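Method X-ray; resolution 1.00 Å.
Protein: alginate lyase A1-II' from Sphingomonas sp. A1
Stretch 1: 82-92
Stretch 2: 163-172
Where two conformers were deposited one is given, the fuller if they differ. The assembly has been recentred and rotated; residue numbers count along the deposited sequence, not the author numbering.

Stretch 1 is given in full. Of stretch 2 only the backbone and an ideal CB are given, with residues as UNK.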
# COMPACT_ATOMS: atom_id res chain seq x y z
N ASN A 82 7.20 6.70 12.74
CA ASN A 82 5.97 6.03 12.27
C ASN A 82 4.92 6.17 13.37
O ASN A 82 5.23 6.71 14.43
CB ASN A 82 6.27 4.54 11.92
CG ASN A 82 7.30 4.48 10.81
OD1 ASN A 82 8.52 4.17 11.09
ND2 ASN A 82 6.94 4.88 9.63
N TRP A 83 3.69 5.71 13.11
CA TRP A 83 2.57 5.97 14.02
C TRP A 83 2.15 4.72 14.76
O TRP A 83 2.54 3.60 14.44
CB TRP A 83 1.43 6.66 13.28
CG TRP A 83 1.00 6.06 11.98
CD1 TRP A 83 1.45 6.41 10.72
CD2 TRP A 83 0.03 5.01 11.77
NE1 TRP A 83 0.80 5.68 9.75
CE2 TRP A 83 -0.06 4.80 10.38
CE3 TRP A 83 -0.78 4.24 12.65
CZ2 TRP A 83 -0.93 3.85 9.84
CZ3 TRP A 83 -1.63 3.30 12.08
CH2 TRP A 83 -1.70 3.11 10.70
N GLY A 84 1.35 4.93 15.82
CA GLY A 84 1.00 3.86 16.73
C GLY A 84 -0.46 3.46 16.72
O GLY A 84 -1.29 4.00 15.99
N TRP A 85 -0.74 2.47 17.59
CA TRP A 85 -2.07 1.88 17.59
C TRP A 85 -3.15 2.81 18.15
O TRP A 85 -4.33 2.60 17.83
CB TRP A 85 -2.06 0.56 18.37
CG TRP A 85 -1.85 0.69 19.86
CD1 TRP A 85 -0.68 0.85 20.53
CD2 TRP A 85 -2.91 0.64 20.84
NE1 TRP A 85 -0.96 0.93 21.90
CE2 TRP A 85 -2.32 0.79 22.10
CE3 TRP A 85 -4.32 0.51 20.78
CZ2 TRP A 85 -3.09 0.80 23.28
CZ3 TRP A 85 -5.09 0.50 21.91
CH2 TRP A 85 -4.48 0.65 23.15
N GLN A 86 -2.77 3.74 19.01
CA GLN A 86 -3.76 4.62 19.63
C GLN A 86 -4.04 5.82 18.76
O GLN A 86 -3.14 6.25 18.00
CB GLN A 86 -3.23 5.11 20.98
CG GLN A 86 -2.82 4.01 21.90
CD GLN A 86 -1.95 4.50 23.06
OE1 GLN A 86 -2.61 4.54 24.12
NE2 GLN A 86 -0.65 4.80 22.88
N GLY A 87 -5.24 6.38 18.88
CA GLY A 87 -5.69 7.50 18.05
C GLY A 87 -6.24 7.00 16.72
O GLY A 87 -6.48 5.78 16.56
N THR A 88 -6.42 7.91 15.77
CA THR A 88 -7.03 7.61 14.49
C THR A 88 -6.10 7.94 13.35
O THR A 88 -5.49 9.00 13.31
CB THR A 88 -8.36 8.38 14.36
OG1 THR A 88 -9.29 7.83 15.29
CG2 THR A 88 -8.96 8.24 12.99
N HIS A 89 -5.98 6.98 12.44
CA HIS A 89 -5.00 7.00 11.36
C HIS A 89 -5.70 6.51 10.11
O HIS A 89 -6.09 5.32 10.09
CB HIS A 89 -3.85 6.03 11.72
CG HIS A 89 -3.32 6.33 13.11
ND1 HIS A 89 -2.53 7.43 13.36
CD2 HIS A 89 -3.58 5.73 14.29
CE1 HIS A 89 -2.25 7.46 14.66
NE2 HIS A 89 -2.89 6.43 15.23
N THR A 90 -5.91 7.37 9.11
CA THR A 90 -6.80 7.03 8.02
C THR A 90 -6.19 7.36 6.67
O THR A 90 -5.80 8.50 6.45
CB THR A 90 -8.13 7.81 8.15
OG1 THR A 90 -8.66 7.44 9.45
CG2 THR A 90 -9.10 7.39 7.05
N MET A 91 -6.17 6.39 5.77
CA MET A 91 -5.82 6.62 4.37
C MET A 91 -7.06 6.47 3.52
O MET A 91 -7.82 5.50 3.68
CB MET A 91 -4.74 5.60 3.96
CG MET A 91 -4.44 5.72 2.46
SD MET A 91 -2.97 4.77 1.96
CE MET A 91 -3.61 3.08 2.29
N LYS A 92 -7.26 7.41 2.63
CA LYS A 92 -8.31 7.35 1.64
C LYS A 92 -7.68 7.42 0.26
O LYS A 92 -6.74 8.17 0.04
CB LYS A 92 -9.32 8.50 1.74
CG LYS A 92 -9.99 8.55 3.09
CD LYS A 92 -10.97 9.75 3.07
CE LYS A 92 -11.75 9.66 1.76
NZ LYS A 92 -12.76 10.72 1.59
N UNK A 163 -13.15 3.30 -4.44
CA UNK A 163 -12.90 4.24 -3.37
C UNK A 163 -12.58 3.53 -2.07
O UNK A 163 -13.48 2.98 -1.44
CB UNK A 163 -14.11 5.16 -3.18
N UNK A 164 -11.34 3.53 -1.68
CA UNK A 164 -10.85 2.71 -0.59
C UNK A 164 -10.58 3.58 0.63
O UNK A 164 -10.16 4.73 0.49
CB UNK A 164 -9.59 1.95 -1.01
N UNK A 165 -10.82 3.00 1.82
CA UNK A 165 -10.37 3.68 3.04
C UNK A 165 -9.83 2.59 3.95
O UNK A 165 -10.39 1.51 4.04
CB UNK A 165 -11.49 4.47 3.71
N UNK A 166 -8.74 2.93 4.62
CA UNK A 166 -8.17 2.02 5.63
C UNK A 166 -7.90 2.87 6.87
O UNK A 166 -7.17 3.86 6.75
CB UNK A 166 -6.90 1.33 5.13
N UNK A 167 -8.53 2.53 7.97
CA UNK A 167 -8.42 3.33 9.22
C UNK A 167 -8.03 2.44 10.36
O UNK A 167 -8.60 1.37 10.52
CB UNK A 167 -9.73 4.05 9.55
N UNK A 168 -7.12 2.93 11.19
CA UNK A 168 -6.91 2.35 12.49
C UNK A 168 -7.41 3.35 13.53
O UNK A 168 -6.97 4.51 13.50
CB UNK A 168 -5.44 1.99 12.71
N UNK A 169 -8.26 2.92 14.43
CA UNK A 169 -8.61 3.71 15.61
C UNK A 169 -8.42 2.82 16.81
O UNK A 169 -9.11 1.78 16.95
CB UNK A 169 -10.04 4.25 15.54
N UNK A 170 -7.50 3.16 17.69
CA UNK A 170 -7.33 2.45 18.96
C UNK A 170 -7.24 0.94 18.78
O UNK A 170 -7.90 0.13 19.45
CB UNK A 170 -8.49 2.78 19.90
N UNK A 171 -6.38 0.54 17.80
CA UNK A 171 -6.09 -0.90 17.69
C UNK A 171 -7.13 -1.72 16.93
O UNK A 171 -6.99 -2.96 16.94
CB UNK A 171 -5.94 -1.49 19.09
N UNK A 172 -8.10 -1.05 16.31
CA UNK A 172 -9.09 -1.72 15.46
C UNK A 172 -8.86 -1.20 14.04
O UNK A 172 -8.70 0.01 13.85
CB UNK A 172 -10.52 -1.46 15.93

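Residues 163-169 form a strand antiparallel to strand 88-92, and their side chains alternate between the sheet face of Thr-88, Thr-90 and Lys-92 and that of His-89 and Met-91. Position 163 has nothing of stretch 1 near its CB, so almost any residue is admissible; it is Asn-163. Position 164 is equally unconstrained from this side, its CB pointing sideways; Met-164 leads away.

At 165 the CB lies on the Thr-90 and Lys-92 face, 4.4 Å from Lys-92 CG. A long polar chain, an acid included, or a beta-branched residue would suit. Glu-165 lays its CG 4.0 Å from Lys-92 CG, an aliphatic contact, while its OE1 lies 3.6 Å from Thr-90 CG2.

Position 166 faces the side of Met-91, and its backbone pairs with that residue: N donates to Met-91 O and O accepts from Met-91 N, both at 2.9 Å. The thioether nearby favours an aliphatic chain, Val, Leu, Ile or Met. Ile-166 brings CD1 to 3.9 Å from Met-91 CE.

Position 167 returns to the threonine face, its CB 3.6 Å from Thr-90 OG1 and 5.5 Å from Thr-88 CG2. Threonine or a long chain with an aliphatic stem would fit. Arg-167 packs CG 3.3 Å from Thr-90 OG1 and CD 4.0 Å from Thr-88 CG2.

At 168 the CB approaches the Trp-83 ring, so a compact apolar residue such as Val or Ile is apt. Val-168 sets CB 4.0 Å from Trp-83 CZ3 and CG1 3.8 Å from Trp-85 O; its N donates to His-89 O at 2.8 Å.

Position 169 places its CB 3.7 Å from Thr-88 OG1, inviting a small polar group: Ser, Thr or Asn. Thr-169 forms a 2.9 Å hydrogen bond between its OG1 and Thr-88 OG1; either could be the donor. Thr-169 OG1 also accepts from Arg-167 NH1 at 2.8 Å.

Position 170 begins the bend of a type I' turn, with positive phi (50°), where Asn, Asp and Gly are common. Although its CB points away, the free N of Gly-87 offers a donor that a short acceptor could reach. Asp-170 curls back, its OD2 accepting from Gly-87 N at 2.9 Å, while its own N donates to Gly-87 O at 3.0 Å.

Position 171 has phi 81° and psi 8°. A CB would sit 3.1 Å from Trp-85 CE3 and jam against the preceding carbonyl, so glycine is called for. Gly-171 lies at the indole edge, and its N makes a weak hydrogen bond to Trp-85 O (2.9 Å).

Position 172 points away, leaving the choice open; it is Val-172.

Stretch 2 163-172: NMEIRVTDGV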
# COMPACT_ATOMS: atom_id res chain seq x y z
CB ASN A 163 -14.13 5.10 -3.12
CG ASN A 163 -14.40 6.02 -4.29
OD1 ASN A 163 -13.56 6.84 -4.62
ND2 ASN A 163 -15.54 5.87 -4.96
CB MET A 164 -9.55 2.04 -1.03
CG MET A 164 -8.95 1.13 0.02
SD MET A 164 -7.36 0.45 -0.51
CE MET A 164 -7.87 -0.54 -1.92
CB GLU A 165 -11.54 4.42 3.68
CG GLU A 165 -11.15 5.19 4.94
CD GLU A 165 -12.32 6.03 5.43
OE1 GLU A 165 -12.45 6.17 6.65
OE2 GLU A 165 -13.13 6.51 4.58
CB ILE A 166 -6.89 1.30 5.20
CG1 ILE A 166 -7.07 0.66 3.82
CG2 ILE A 166 -6.51 0.30 6.25
CD1 ILE A 166 -5.78 -0.03 3.32
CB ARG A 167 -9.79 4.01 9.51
CG ARG A 167 -9.83 4.69 10.87
CD ARG A 167 -11.11 5.52 11.00
NE ARG A 167 -12.38 4.78 10.98
CZ ARG A 167 -13.07 4.42 12.06
NH1 ARG A 167 -12.62 4.63 13.30
NH2 ARG A 167 -14.23 3.80 11.90
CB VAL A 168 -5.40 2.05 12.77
CG1 VAL A 168 -5.14 1.74 14.24
CG2 VAL A 168 -4.93 0.90 11.87
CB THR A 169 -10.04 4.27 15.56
OG1 THR A 169 -10.11 5.22 14.48
CG2 THR A 169 -10.38 4.99 16.88
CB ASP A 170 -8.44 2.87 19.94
CG ASP A 170 -8.38 4.35 20.29
OD1 ASP A 170 -9.46 4.93 20.55
OD2 ASP A 170 -7.24 4.90 20.28
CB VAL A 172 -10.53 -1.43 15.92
CG1 VAL A 172 -11.52 -2.18 15.04
CG2 VAL A 172 -10.67 -1.80 17.41
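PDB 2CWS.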